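Local coordinates for leucine-rich Immune Molecule 1 (Anopheles gambiae, PDB 3OJA), which probably acts in mosquito innate immunity, pairing a leucine-rich repeat domain with a helical coiled-coil region through which it joins a partner protein chain, at residues 2-7 with 14-19; 107-112 with 128-133; 231-236 with 255-260; 248-253 with 296-301; 392-397 with 413-418. All coordinates share one frame; numbering follows the deposited sequence.

Contact 1. Residues 2-7 with 14-19; sequences IHEIKQ and IEKVTD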
# COMPACT_ATOMS: atom_id res chain seq x y z
N ILE A 2 40.26 -3.83 -55.89
CA ILE A 2 39.30 -2.82 -56.28
C ILE A 2 39.55 -1.53 -55.42
O ILE A 2 38.95 -0.48 -55.65
CB ILE A 2 37.86 -3.40 -56.19
CG1 ILE A 2 36.86 -2.51 -56.94
CG2 ILE A 2 37.44 -3.59 -54.75
CD1 ILE A 2 35.40 -2.90 -56.69
N HIS A 3 40.48 -1.57 -54.47
CA HIS A 3 40.71 -0.42 -53.61
C HIS A 3 41.84 0.54 -54.06
O HIS A 3 42.84 0.10 -54.62
CB HIS A 3 41.00 -0.91 -52.20
CG HIS A 3 42.34 -1.55 -52.04
ND1 HIS A 3 42.50 -2.89 -51.88
CD2 HIS A 3 43.58 -1.00 -51.99
CE1 HIS A 3 43.80 -3.17 -51.73
NE2 HIS A 3 44.47 -2.04 -51.81
N GLU A 4 41.69 1.84 -53.76
CA GLU A 4 42.62 2.87 -54.21
C GLU A 4 43.29 3.56 -53.06
O GLU A 4 42.63 3.97 -52.14
CB GLU A 4 41.87 3.91 -55.01
CG GLU A 4 41.39 3.36 -56.34
CD GLU A 4 40.10 3.98 -56.82
OE1 GLU A 4 39.88 5.19 -56.60
OE2 GLU A 4 39.30 3.24 -57.43
N ILE A 5 44.61 3.72 -53.12
CA ILE A 5 45.34 4.40 -52.06
C ILE A 5 45.92 5.68 -52.58
O ILE A 5 46.95 5.64 -53.17
CB ILE A 5 46.49 3.54 -51.60
CG1 ILE A 5 45.95 2.24 -51.01
CG2 ILE A 5 47.35 4.26 -50.62
CD1 ILE A 5 47.04 1.28 -50.58
N LYS A 6 45.27 6.81 -52.36
CA LYS A 6 45.72 8.11 -52.83
C LYS A 6 46.77 8.67 -51.89
O LYS A 6 46.59 8.56 -50.71
CB LYS A 6 44.50 9.05 -52.94
CG LYS A 6 43.63 8.66 -54.18
CD LYS A 6 42.18 9.26 -54.26
CE LYS A 6 41.17 8.28 -55.01
NZ LYS A 6 41.84 7.34 -56.06
N GLN A 7 47.86 9.26 -52.38
CA GLN A 7 48.85 9.91 -51.50
C GLN A 7 48.92 11.43 -51.75
O GLN A 7 48.78 11.85 -52.85
CB GLN A 7 50.21 9.29 -51.67
CG GLN A 7 51.28 9.98 -50.86
CD GLN A 7 52.68 9.55 -51.24
OE1 GLN A 7 52.82 8.56 -51.99
NE2 GLN A 7 53.72 10.28 -50.76
N ILE A 14 42.61 5.90 -48.13
CA ILE A 14 42.27 4.63 -48.78
C ILE A 14 40.80 4.57 -49.04
O ILE A 14 40.03 4.82 -48.13
CB ILE A 14 42.58 3.45 -47.95
CG1 ILE A 14 44.05 3.49 -47.53
CG2 ILE A 14 42.20 2.24 -48.71
CD1 ILE A 14 44.59 2.14 -47.25
N GLU A 15 40.42 4.23 -50.27
CA GLU A 15 39.01 4.21 -50.69
C GLU A 15 38.61 2.90 -51.31
O GLU A 15 39.44 2.14 -51.77
CB GLU A 15 38.74 5.28 -51.69
CG GLU A 15 38.91 6.65 -51.14
CD GLU A 15 38.48 7.67 -52.14
OE1 GLU A 15 38.42 7.28 -53.34
OE2 GLU A 15 38.26 8.83 -51.75
N LYS A 16 37.29 2.67 -51.32
CA LYS A 16 36.72 1.40 -51.76
C LYS A 16 37.41 0.19 -51.09
O LYS A 16 37.62 -0.85 -51.73
CB LYS A 16 36.81 1.29 -53.28
CG LYS A 16 35.98 2.26 -54.07
CD LYS A 16 36.41 2.23 -55.51
CE LYS A 16 35.90 3.45 -56.26
NZ LYS A 16 36.72 4.69 -55.97
N VAL A 17 37.77 0.30 -49.81
CA VAL A 17 38.37 -0.84 -49.11
C VAL A 17 37.29 -1.49 -48.22
O VAL A 17 36.31 -0.89 -47.91
CB VAL A 17 39.56 -0.35 -48.30
CG1 VAL A 17 39.11 0.64 -47.29
CG2 VAL A 17 40.29 -1.48 -47.63
N THR A 18 37.43 -2.75 -47.86
CA THR A 18 36.42 -3.42 -47.05
C THR A 18 37.10 -4.25 -46.00
O THR A 18 38.31 -4.38 -46.03
CB THR A 18 35.55 -4.35 -47.88
OG1 THR A 18 36.38 -5.43 -48.38
CG2 THR A 18 34.89 -3.59 -49.02
N ASP A 19 36.34 -4.84 -45.09
CA ASP A 19 36.95 -5.56 -43.97
C ASP A 19 37.86 -6.65 -44.43
O ASP A 19 38.88 -6.92 -43.79
CB ASP A 19 35.87 -6.22 -43.16
CG ASP A 19 35.09 -5.24 -42.33
OD1 ASP A 19 35.71 -4.48 -41.51
OD2 ASP A 19 33.86 -5.28 -42.54
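K16, just past strand 11-15, buries the most surface with E4 and I14 where that strand pairs antiparallel with strand 4-8 in the N-terminal beta hairpin. K16 reaches across with its chain nearly straight until a bend at the last torsion (chi4 78°), which brings NZ in front of the E4 carboxylate. NZ lies 3.3 Å from E4 OE1 and equally far from OE2, a salt bridge whose two hydrogen bonds are both weak. K6 comes to the same carboxylate along its own strand: K6 NZ donates to E4 OE1 at 3.0 Å, on the anti side of that oxygen. The E4 backbone pairs with E15, E4 N giving to E15 O at 3.0 Å and E15 N to E4 O at 2.9 Å. The I14 side chain turns to the other face, beside I5, where I14 CD1 touches I5 CG1 at 4.0 Å; A25 of helix 22-27 also packs on I14. The E15 carboxylate crosses near E4, with OE1 4.1 Å from E4 OE1, while its salt bridge goes to K13. The three lysines probably offset the repulsion between the two glutamates on one face, while I5 and I14 meet by apolar contact on the other.

Contact 2. Residues 107-112 with 128-133; sequences ANNNIS and ANNKIT. With NAG (2-acetamido-2-deoxy-beta-D-glucopyranose), chain D.
Two successive turns of the leucine-rich repeat solenoid stack here, and the N130 side chain forms a rung of the asparagine ladder characteristic of this fold. N130 points at the preceding turn, and its OD1 accepts from I111 N at 3.0 Å, with the donor tilted 20° from the amide plane. The other end of that amide, ND2, donates to L127 O in its own turn, so both ends of the group are held. N109, the matching asparagine one turn earlier, sends its ND2 to L87 O. Backbone bonds flank the rung: N108 N gives to A128 O at 3.1 Å, and K131 N gives to I111 O at 2.7 Å. I111 lies alongside N130, pointing the same way, with its CB 3.6 Å from N130 CG; it also packs on L95 of strand 91-97. N129 ND2 approaches N108 OD1, an oxygen whose position is doubtful, while L344 and K345 of helix 326-347 pack against N108. N110 carries an N-linked sugar: CG stands anti to the backbone N (chi1 -170°), and ND2 is bonded to C1 of the N-acetylglucosamine. The remaining amide oxygen, N110 OD1, rests 3.4 Å from K131 CG.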
# COMPACT_ATOMS: atom_id res chain seq x y z
N ALA A 107 31.98 11.94 -31.83
CA ALA A 107 30.58 12.15 -31.86
C ALA A 107 29.78 11.02 -32.59
O ALA A 107 30.31 10.27 -33.40
CB ALA A 107 30.33 13.50 -32.48
N ASN A 108 28.48 10.92 -32.31
CA ASN A 108 27.59 9.96 -32.94
C ASN A 108 28.12 8.58 -32.95
O ASN A 108 28.31 7.99 -34.00
CB ASN A 108 27.29 10.35 -34.35
CG ASN A 108 26.65 11.67 -34.41
OD1 ASN A 108 26.07 12.12 -33.42
ND2 ASN A 108 26.74 12.33 -35.55
N ASN A 109 28.33 8.04 -31.76
CA ASN A 109 28.60 6.64 -31.61
C ASN A 109 27.62 5.98 -30.63
O ASN A 109 26.53 6.52 -30.41
CB ASN A 109 30.07 6.45 -31.25
CG ASN A 109 30.95 6.42 -32.49
OD1 ASN A 109 31.15 5.37 -33.12
ND2 ASN A 109 31.46 7.56 -32.85
N ASN A 110 27.99 4.81 -30.12
CA ASN A 110 27.25 4.13 -29.08
C ASN A 110 28.18 3.98 -27.86
O ASN A 110 28.16 2.98 -27.15
CB ASN A 110 26.80 2.77 -29.61
CG ASN A 110 25.80 2.05 -28.70
OD1 ASN A 110 24.98 2.69 -27.95
ND2 ASN A 110 25.88 0.67 -28.73
N ILE A 111 29.02 4.97 -27.66
CA ILE A 111 30.11 4.84 -26.73
C ILE A 111 29.62 4.90 -25.29
O ILE A 111 28.85 5.81 -24.91
CB ILE A 111 31.17 5.95 -26.95
CG1 ILE A 111 31.86 5.74 -28.30
CG2 ILE A 111 32.20 5.91 -25.92
CD1 ILE A 111 33.05 6.75 -28.60
N SER A 112 30.11 3.96 -24.48
CA SER A 112 29.85 4.00 -23.05
C SER A 112 31.05 3.67 -22.16
O SER A 112 30.86 3.37 -21.03
CB SER A 112 28.70 3.06 -22.71
OG SER A 112 29.03 1.69 -22.90
N ALA A 128 29.85 14.18 -28.11
CA ALA A 128 28.44 14.45 -28.29
C ALA A 128 27.71 13.22 -28.86
O ALA A 128 28.25 12.53 -29.71
CB ALA A 128 28.21 15.67 -29.16
N ASN A 129 26.49 12.96 -28.35
CA ASN A 129 25.60 11.87 -28.78
C ASN A 129 26.19 10.49 -28.58
O ASN A 129 26.34 9.72 -29.51
CB ASN A 129 25.12 12.10 -30.22
CG ASN A 129 24.02 11.16 -30.62
OD1 ASN A 129 23.22 10.76 -29.77
ND2 ASN A 129 23.98 10.77 -31.91
N ASN A 130 26.53 10.17 -27.35
CA ASN A 130 26.86 8.80 -27.00
C ASN A 130 26.04 8.28 -25.78
O ASN A 130 24.90 8.73 -25.55
CB ASN A 130 28.34 8.69 -26.77
CG ASN A 130 29.12 8.76 -28.05
OD1 ASN A 130 29.26 7.78 -28.76
ND2 ASN A 130 29.65 9.93 -28.33
N LYS A 131 26.60 7.33 -25.03
CA LYS A 131 25.82 6.70 -23.98
C LYS A 131 26.63 6.69 -22.73
O LYS A 131 26.55 5.73 -21.95
CB LYS A 131 25.51 5.25 -24.31
CG LYS A 131 24.69 5.07 -25.51
CD LYS A 131 23.21 5.32 -25.24
CE LYS A 131 22.38 5.22 -26.54
NZ LYS A 131 20.90 5.18 -26.36
N ILE A 132 27.44 7.71 -22.54
CA ILE A 132 28.14 7.85 -21.27
C ILE A 132 27.05 8.09 -20.23
O ILE A 132 26.06 8.80 -20.49
CB ILE A 132 29.15 9.00 -21.25
CG1 ILE A 132 30.15 8.88 -22.40
CG2 ILE A 132 29.87 9.01 -19.97
CD1 ILE A 132 31.31 7.97 -22.17
N THR A 133 27.20 7.45 -19.07
CA THR A 133 26.20 7.49 -18.01
C THR A 133 26.83 8.10 -16.77
O THR A 133 26.15 8.51 -15.85
CB THR A 133 25.66 6.09 -17.68
OG1 THR A 133 26.70 5.31 -17.07
CG2 THR A 133 25.17 5.41 -18.92
C1 NAG D . 24.80 -0.18 -28.25
C2 NAG D . 24.18 -1.16 -29.27
C3 NAG D . 23.30 -2.30 -28.66
C4 NAG D . 23.97 -2.86 -27.39
C5 NAG D . 24.21 -1.70 -26.42
C6 NAG D . 24.79 -2.24 -25.12
C7 NAG D . 23.92 -0.51 -31.61
C8 NAG D . 22.92 -0.12 -32.69
N2 NAG D . 23.52 -0.38 -30.32
O3 NAG D . 22.94 -3.35 -29.58
O4 NAG D . 23.23 -3.94 -26.82
O5 NAG D . 25.12 -0.75 -26.99
O6 NAG D . 26.20 -2.08 -25.10
O7 NAG D . 25.05 -0.91 -31.94

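Contact 3. Residues 231-236 with 255-260; sequences KALRFS and RDFFSK
K231 begins the contact with its CB against D256 of helix 251-258, K231 CB to D256 CB 4.0 Å. Its amine stays near D256 without pairing: K231 NZ is 4.1 Å from D256 OD2, whereas D256 OD1 takes a salt bridge from R255 NE beside it. L233 comes next and points at the helix, its CB meeting the edge of the F257 ring at CE1, 3.9 Å away. R234 starts away from the helix but folds back at its second torsion (chi2 -75°), bringing one face of its guanidinium over the aliphatic part of K260, with K260 CB 3.2 Å from R234 NH1. One water accepts from K260 NZ at 2.9 Å and makes weak bonds to R234 NH2 and K231 O. F235 closes the row, its CE2 3.9 Å from F257 CZ, with the two side chains crossing at about a right angle. N261 bridges the two parts, ND2 giving to L233 O and F257 O, OD1 accepting from F235 N. Aromatic packing of a helix on the last repeat loops is consistent with the C-terminal cap of a leucine-rich repeat domain.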
# COMPACT_ATOMS: atom_id res chain seq x y z
N LYS A 231 23.13 31.03 -2.04
CA LYS A 231 23.45 32.47 -1.90
C LYS A 231 24.99 32.71 -1.71
O LYS A 231 25.50 33.79 -2.05
CB LYS A 231 22.67 33.10 -0.73
CG LYS A 231 23.28 32.74 0.68
CD LYS A 231 22.38 32.96 1.89
CE LYS A 231 22.43 34.40 2.37
NZ LYS A 231 21.74 34.64 3.69
N ALA A 232 25.71 31.75 -1.16
CA ALA A 232 27.12 31.98 -0.86
C ALA A 232 27.97 32.07 -2.11
O ALA A 232 29.16 32.36 -2.02
CB ALA A 232 27.69 30.91 0.06
N LEU A 233 27.37 31.78 -3.27
CA LEU A 233 28.10 31.82 -4.54
C LEU A 233 28.63 33.21 -4.81
O LEU A 233 27.92 34.20 -4.66
CB LEU A 233 27.18 31.41 -5.73
CG LEU A 233 26.85 29.91 -5.80
CD1 LEU A 233 25.86 29.66 -6.90
CD2 LEU A 233 28.11 29.05 -5.94
N ARG A 234 29.88 33.27 -5.24
CA ARG A 234 30.50 34.54 -5.59
C ARG A 234 31.12 34.46 -6.99
O ARG A 234 32.24 33.96 -7.14
CB ARG A 234 31.58 34.91 -4.55
CG ARG A 234 31.11 35.07 -3.09
CD ARG A 234 30.34 36.38 -2.77
NE ARG A 234 29.77 36.32 -1.42
CZ ARG A 234 28.48 36.13 -1.10
NH1 ARG A 234 27.53 36.01 -2.03
NH2 ARG A 234 28.12 36.09 0.17
N PHE A 235 30.43 34.95 -8.01
CA PHE A 235 31.02 34.98 -9.35
C PHE A 235 31.97 36.16 -9.59
O PHE A 235 31.74 37.28 -9.14
CB PHE A 235 29.92 35.03 -10.43
CG PHE A 235 29.19 33.72 -10.62
CD1 PHE A 235 29.65 32.78 -11.52
CD2 PHE A 235 28.04 33.44 -9.91
CE1 PHE A 235 29.00 31.60 -11.72
CE2 PHE A 235 27.38 32.25 -10.09
CZ PHE A 235 27.86 31.32 -10.98
N SER A 236 33.02 35.88 -10.36
CA SER A 236 33.92 36.88 -10.91
C SER A 236 33.31 37.93 -11.76
O SER A 236 32.20 37.79 -12.28
CB SER A 236 34.89 36.16 -11.81
OG SER A 236 35.39 35.08 -11.06
N ARG A 255 16.56 37.09 -5.16
CA ARG A 255 16.96 38.17 -4.25
C ARG A 255 18.20 37.84 -3.39
O ARG A 255 19.06 38.69 -3.18
CB ARG A 255 15.75 38.54 -3.36
CG ARG A 255 15.84 39.78 -2.37
CD ARG A 255 16.18 39.41 -0.86
NE ARG A 255 15.46 38.23 -0.30
CZ ARG A 255 14.12 38.10 -0.20
NH1 ARG A 255 13.30 39.08 -0.64
NH2 ARG A 255 13.59 36.99 0.30
N ASP A 256 18.31 36.65 -2.86
CA ASP A 256 19.42 36.43 -1.94
C ASP A 256 20.75 36.32 -2.66
O ASP A 256 21.82 36.57 -2.10
CB ASP A 256 19.21 35.16 -1.14
CG ASP A 256 18.22 35.34 -0.01
OD1 ASP A 256 17.15 35.95 -0.25
OD2 ASP A 256 18.52 34.84 1.10
N PHE A 257 20.67 35.91 -3.91
CA PHE A 257 21.86 35.64 -4.70
C PHE A 257 22.25 36.92 -5.44
O PHE A 257 23.41 37.31 -5.41
CB PHE A 257 21.58 34.46 -5.67
CG PHE A 257 22.54 34.38 -6.82
CD1 PHE A 257 23.81 33.86 -6.62
CD2 PHE A 257 22.19 34.87 -8.07
CE1 PHE A 257 24.69 33.80 -7.62
CE2 PHE A 257 23.08 34.82 -9.08
CZ PHE A 257 24.34 34.29 -8.86
N PHE A 258 21.29 37.58 -6.09
CA PHE A 258 21.58 38.90 -6.62
C PHE A 258 22.13 39.86 -5.54
O PHE A 258 22.90 40.75 -5.84
CB PHE A 258 20.38 39.50 -7.33
CG PHE A 258 20.04 38.81 -8.61
CD1 PHE A 258 21.01 38.13 -9.32
CD2 PHE A 258 18.76 38.85 -9.12
CE1 PHE A 258 20.71 37.51 -10.50
CE2 PHE A 258 18.45 38.22 -10.30
CZ PHE A 258 19.42 37.55 -11.00
N SER A 259 21.75 39.68 -4.28
CA SER A 259 22.09 40.66 -3.27
C SER A 259 23.60 40.71 -3.14
O SER A 259 24.15 41.77 -2.89
CB SER A 259 21.42 40.37 -1.91
OG SER A 259 22.26 39.65 -1.00
N LYS A 260 24.28 39.59 -3.29
CA LYS A 260 25.74 39.65 -3.16
C LYS A 260 26.47 39.22 -4.45
O LYS A 260 27.63 38.86 -4.44
CB LYS A 260 26.20 38.91 -1.91
CG LYS A 260 25.79 39.62 -0.62
CD LYS A 260 26.00 38.67 0.59
CE LYS A 260 24.95 38.83 1.72
NZ LYS A 260 25.10 37.74 2.77
O HOH W 1 24.79 35.58 0.83

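Contact 4. Residues 248-253 with 296-301; sequences GFHCGT and CEDLPA
C251 and C296 are joined by a disulfide, SG to SG 2.1 Å with chi3 at 98°, and polar bonds gather round it. The central acceptor is E297 O. It takes H250 ND1 at 3.1 Å, the oxygen lying close to the plane of the imidazole, and a weak bond from C251 N at 3.3 Å. A chi1 of 162° sets the H250 ring over beside the 296-301 segment, with G252 N over one face and L299 O over the other. H250 O is also provided for: T253 N donates to it at 2.8 Å and T253 OG1 at 3.2 Å, both from helix 251-258. L299 adds apolar contact through CD1, 3.9 Å from H250 CB. The bond to E297 O implies that ND1 carries a proton in this model, and the disulfide, with the H250 and C251 bonds to E297 O beside it, ties the 248-253 segment to the chain around C296.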
# COMPACT_ATOMS: atom_id res chain seq x y z
N GLY A 248 11.97 27.16 -12.49
CA GLY A 248 10.86 27.55 -11.62
C GLY A 248 11.33 28.06 -10.26
O GLY A 248 11.20 27.41 -9.22
N PHE A 249 11.87 29.26 -10.29
CA PHE A 249 12.57 29.82 -9.16
C PHE A 249 11.63 30.36 -8.07
O PHE A 249 10.61 30.97 -8.35
CB PHE A 249 13.37 31.00 -9.73
CG PHE A 249 14.62 30.62 -10.43
CD1 PHE A 249 15.64 29.97 -9.75
CD2 PHE A 249 14.81 30.95 -11.75
CE1 PHE A 249 16.81 29.64 -10.38
CE2 PHE A 249 15.98 30.60 -12.40
CZ PHE A 249 16.98 29.94 -11.70
N HIS A 250 12.01 30.18 -6.82
CA HIS A 250 11.35 30.87 -5.70
C HIS A 250 12.04 32.23 -5.46
O HIS A 250 13.26 32.28 -5.24
CB HIS A 250 11.45 29.98 -4.47
CG HIS A 250 11.22 30.66 -3.16
ND1 HIS A 250 10.17 31.52 -2.94
CD2 HIS A 250 11.86 30.54 -1.97
CE1 HIS A 250 10.20 31.94 -1.69
NE2 HIS A 250 11.22 31.35 -1.08
N CYS A 251 11.30 33.33 -5.53
CA CYS A 251 11.94 34.63 -5.52
C CYS A 251 12.91 34.75 -4.37
O CYS A 251 13.91 35.41 -4.45
CB CYS A 251 10.89 35.67 -5.44
SG CYS A 251 9.71 35.48 -6.76
N GLY A 252 12.65 34.09 -3.26
CA GLY A 252 13.57 34.18 -2.16
C GLY A 252 15.02 34.11 -2.62
O GLY A 252 15.86 34.87 -2.11
N THR A 253 15.33 33.20 -3.54
CA THR A 253 16.74 32.90 -3.82
C THR A 253 17.28 33.80 -4.91
O THR A 253 18.44 34.18 -4.83
CB THR A 253 17.07 31.39 -4.14
OG1 THR A 253 16.18 30.87 -5.16
CG2 THR A 253 17.03 30.56 -2.84
N CYS A 296 9.53 34.13 -11.46
CA CYS A 296 9.70 33.62 -10.09
C CYS A 296 8.39 33.60 -9.30
O CYS A 296 7.34 33.93 -9.84
CB CYS A 296 10.81 34.34 -9.31
SG CYS A 296 10.39 35.98 -8.64
N GLU A 297 8.49 33.17 -8.04
CA GLU A 297 7.31 32.86 -7.23
C GLU A 297 7.60 32.51 -5.75
O GLU A 297 8.44 31.62 -5.46
CB GLU A 297 6.54 31.73 -7.90
CG GLU A 297 5.12 31.63 -7.50
CD GLU A 297 4.32 30.74 -8.44
OE1 GLU A 297 3.08 30.92 -8.54
OE2 GLU A 297 4.95 29.87 -9.10
N ASP A 298 6.93 33.21 -4.81
CA ASP A 298 7.04 32.88 -3.36
C ASP A 298 6.39 31.52 -3.09
O ASP A 298 5.18 31.48 -2.96
CB ASP A 298 6.39 33.94 -2.45
CG ASP A 298 7.23 35.18 -2.32
OD1 ASP A 298 8.49 35.10 -2.38
OD2 ASP A 298 6.59 36.27 -2.18
N LEU A 299 7.18 30.45 -2.98
CA LEU A 299 6.68 29.07 -2.96
C LEU A 299 6.74 28.48 -1.58
O LEU A 299 7.78 28.48 -0.93
CB LEU A 299 7.50 28.18 -3.89
CG LEU A 299 7.29 28.42 -5.37
CD1 LEU A 299 8.53 27.89 -6.08
CD2 LEU A 299 6.02 27.79 -5.91
N PRO A 300 5.63 27.93 -1.14
CA PRO A 300 5.50 27.43 0.23
C PRO A 300 6.58 26.43 0.49
O PRO A 300 7.27 26.57 1.51
CB PRO A 300 4.15 26.74 0.24
CG PRO A 300 3.41 27.30 -0.97
CD PRO A 300 4.42 27.77 -1.96
N ALA A 301 6.74 25.44 -0.39
CA ALA A 301 7.75 24.39 -0.18
C ALA A 301 7.88 23.52 -1.46
O ALA A 301 7.34 22.38 -1.54
CB ALA A 301 7.40 23.56 1.04

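Contact 5. Residues 392-397 with 413-418; sequences QAVGQI and RAIVKR
I415 is the centre of this contact, reaching from helix 408-486 into the end of helix 354-393 and the turn behind it, with its CB 4.2 Å from I397 CD1. The two branches from CB then part. CG2 meets I397 CD1 at 3.9 Å. CG1, beside the backbone N (chi1 -70°), is also 3.9 Å from I397 CD1 and a little farther from V394 CG1. The I397 methyl therefore rests against both branches, and the two side chains cross at about a right angle. An extended second torsion (chi2 161°) carries the I415 tip onward, where CD1 touches A393 CB at 3.7 Å and V394 CG1 at 3.7 Å. R418, one helical turn further on, adds its CG against I397 CB at 4.3 Å, while its guanidinium goes to E421 in a salt bridge. A type I beta turn from A393 to Q396 is closed by Q396 N giving to A393 O, after which I397 turns toward I415. L399 also packs on V394, I415 and R418. Aromatic packing from another protein chain reaches A393 and I415, placing this apolar cluster between the two helices of the dimerization region and the partner.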
# COMPACT_ATOMS: atom_id res chain seq x y z
N GLN A 392 1.56 -23.16 -12.33
CA GLN A 392 1.79 -23.46 -10.95
C GLN A 392 0.60 -22.88 -10.11
O GLN A 392 0.07 -23.53 -9.16
CB GLN A 392 3.14 -22.90 -10.49
CG GLN A 392 4.33 -23.72 -10.97
CD GLN A 392 5.73 -23.07 -10.77
OE1 GLN A 392 5.94 -21.86 -10.99
NE2 GLN A 392 6.69 -23.90 -10.39
N ALA A 393 0.16 -21.68 -10.45
CA ALA A 393 -0.88 -21.04 -9.66
C ALA A 393 -2.22 -21.80 -9.77
O ALA A 393 -2.78 -22.14 -8.77
CB ALA A 393 -1.03 -19.56 -10.02
N VAL A 394 -2.73 -22.13 -10.94
CA VAL A 394 -4.02 -22.81 -10.95
C VAL A 394 -4.00 -24.23 -10.30
O VAL A 394 -5.04 -24.92 -10.23
CB VAL A 394 -4.64 -22.89 -12.36
CG1 VAL A 394 -4.70 -21.52 -12.94
CG2 VAL A 394 -3.83 -23.80 -13.24
N GLY A 395 -2.83 -24.66 -9.84
CA GLY A 395 -2.66 -26.02 -9.35
C GLY A 395 -2.74 -25.97 -7.86
O GLY A 395 -2.75 -27.00 -7.19
N GLN A 396 -2.83 -24.75 -7.34
CA GLN A 396 -2.83 -24.55 -5.89
C GLN A 396 -4.17 -24.07 -5.29
O GLN A 396 -4.24 -23.80 -4.12
CB GLN A 396 -1.71 -23.59 -5.54
CG GLN A 396 -0.32 -24.21 -5.59
CD GLN A 396 0.76 -23.13 -5.41
OE1 GLN A 396 0.66 -22.06 -6.00
NE2 GLN A 396 1.76 -23.38 -4.57
N ILE A 397 -5.22 -23.97 -6.10
CA ILE A 397 -6.51 -23.43 -5.67
C ILE A 397 -7.53 -24.17 -6.51
O ILE A 397 -7.16 -25.10 -7.19
CB ILE A 397 -6.69 -21.95 -6.02
CG1 ILE A 397 -6.30 -21.71 -7.46
CG2 ILE A 397 -5.84 -21.05 -5.14
CD1 ILE A 397 -6.35 -20.29 -7.82
N ARG A 413 -7.03 -12.87 -13.52
CA ARG A 413 -8.27 -12.42 -12.89
C ARG A 413 -9.02 -13.56 -12.17
O ARG A 413 -9.50 -13.38 -11.06
CB ARG A 413 -9.16 -11.70 -13.87
CG ARG A 413 -8.53 -10.44 -14.38
CD ARG A 413 -9.43 -9.82 -15.36
NE ARG A 413 -9.03 -8.47 -15.68
CZ ARG A 413 -9.39 -7.83 -16.80
NH1 ARG A 413 -10.14 -8.46 -17.73
NH2 ARG A 413 -8.97 -6.57 -17.00
N ALA A 414 -9.10 -14.75 -12.75
CA ALA A 414 -9.83 -15.81 -12.06
C ALA A 414 -9.11 -16.18 -10.76
O ALA A 414 -9.77 -16.35 -9.74
CB ALA A 414 -10.00 -17.06 -12.98
N ILE A 415 -7.78 -16.29 -10.81
CA ILE A 415 -6.99 -16.66 -9.65
C ILE A 415 -7.14 -15.66 -8.49
O ILE A 415 -7.31 -16.07 -7.37
CB ILE A 415 -5.50 -16.85 -10.00
CG1 ILE A 415 -5.31 -18.11 -10.84
CG2 ILE A 415 -4.61 -16.94 -8.73
CD1 ILE A 415 -4.00 -18.12 -11.58
N VAL A 416 -7.10 -14.35 -8.74
CA VAL A 416 -7.19 -13.41 -7.65
C VAL A 416 -8.61 -13.51 -7.13
O VAL A 416 -8.83 -13.68 -5.91
CB VAL A 416 -6.80 -11.99 -8.09
CG1 VAL A 416 -7.62 -10.94 -7.35
CG2 VAL A 416 -5.30 -11.79 -7.95
N LYS A 417 -9.57 -13.46 -8.05
CA LYS A 417 -10.96 -13.60 -7.66
C LYS A 417 -11.16 -14.79 -6.67
O LYS A 417 -11.85 -14.64 -5.64
CB LYS A 417 -11.85 -13.77 -8.87
CG LYS A 417 -13.26 -13.38 -8.62
CD LYS A 417 -14.16 -14.08 -9.57
CE LYS A 417 -15.57 -13.41 -9.72
NZ LYS A 417 -15.52 -12.07 -10.50
N ARG A 418 -10.55 -15.94 -6.95
CA ARG A 418 -10.76 -17.12 -6.12
C ARG A 418 -10.13 -16.95 -4.74
O ARG A 418 -10.73 -17.27 -3.73
CB ARG A 418 -10.22 -18.35 -6.83
CG ARG A 418 -10.33 -19.64 -6.08
CD ARG A 418 -11.75 -19.96 -5.76
NE ARG A 418 -11.80 -21.16 -4.91
CZ ARG A 418 -12.77 -21.41 -4.04
NH1 ARG A 418 -13.77 -20.56 -3.89
NH2 ARG A 418 -12.73 -22.49 -3.28

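In the fold
From the N terminus, contact 1 closes the short hairpin that begins the repeat domain, and contact 2, its centre about 28 Å away, joins two neighbouring turns farther along the solenoid. Both are complete before contact 3 opens. Contacts 3 and 4 cross: 231-236 and 248-253 come first, then 255-260 and 296-301, with centres about 16 Å apart and helix 251-258 shared between them. Together they tie the last repeats to what is probably the C-terminal cap and to the chain leading into helix 302-315. Contact 5 stands apart in series, closing the connection between helices 354-393 and 408-486, about 63 Å from contact 3 between centres and across the chain's centre from it.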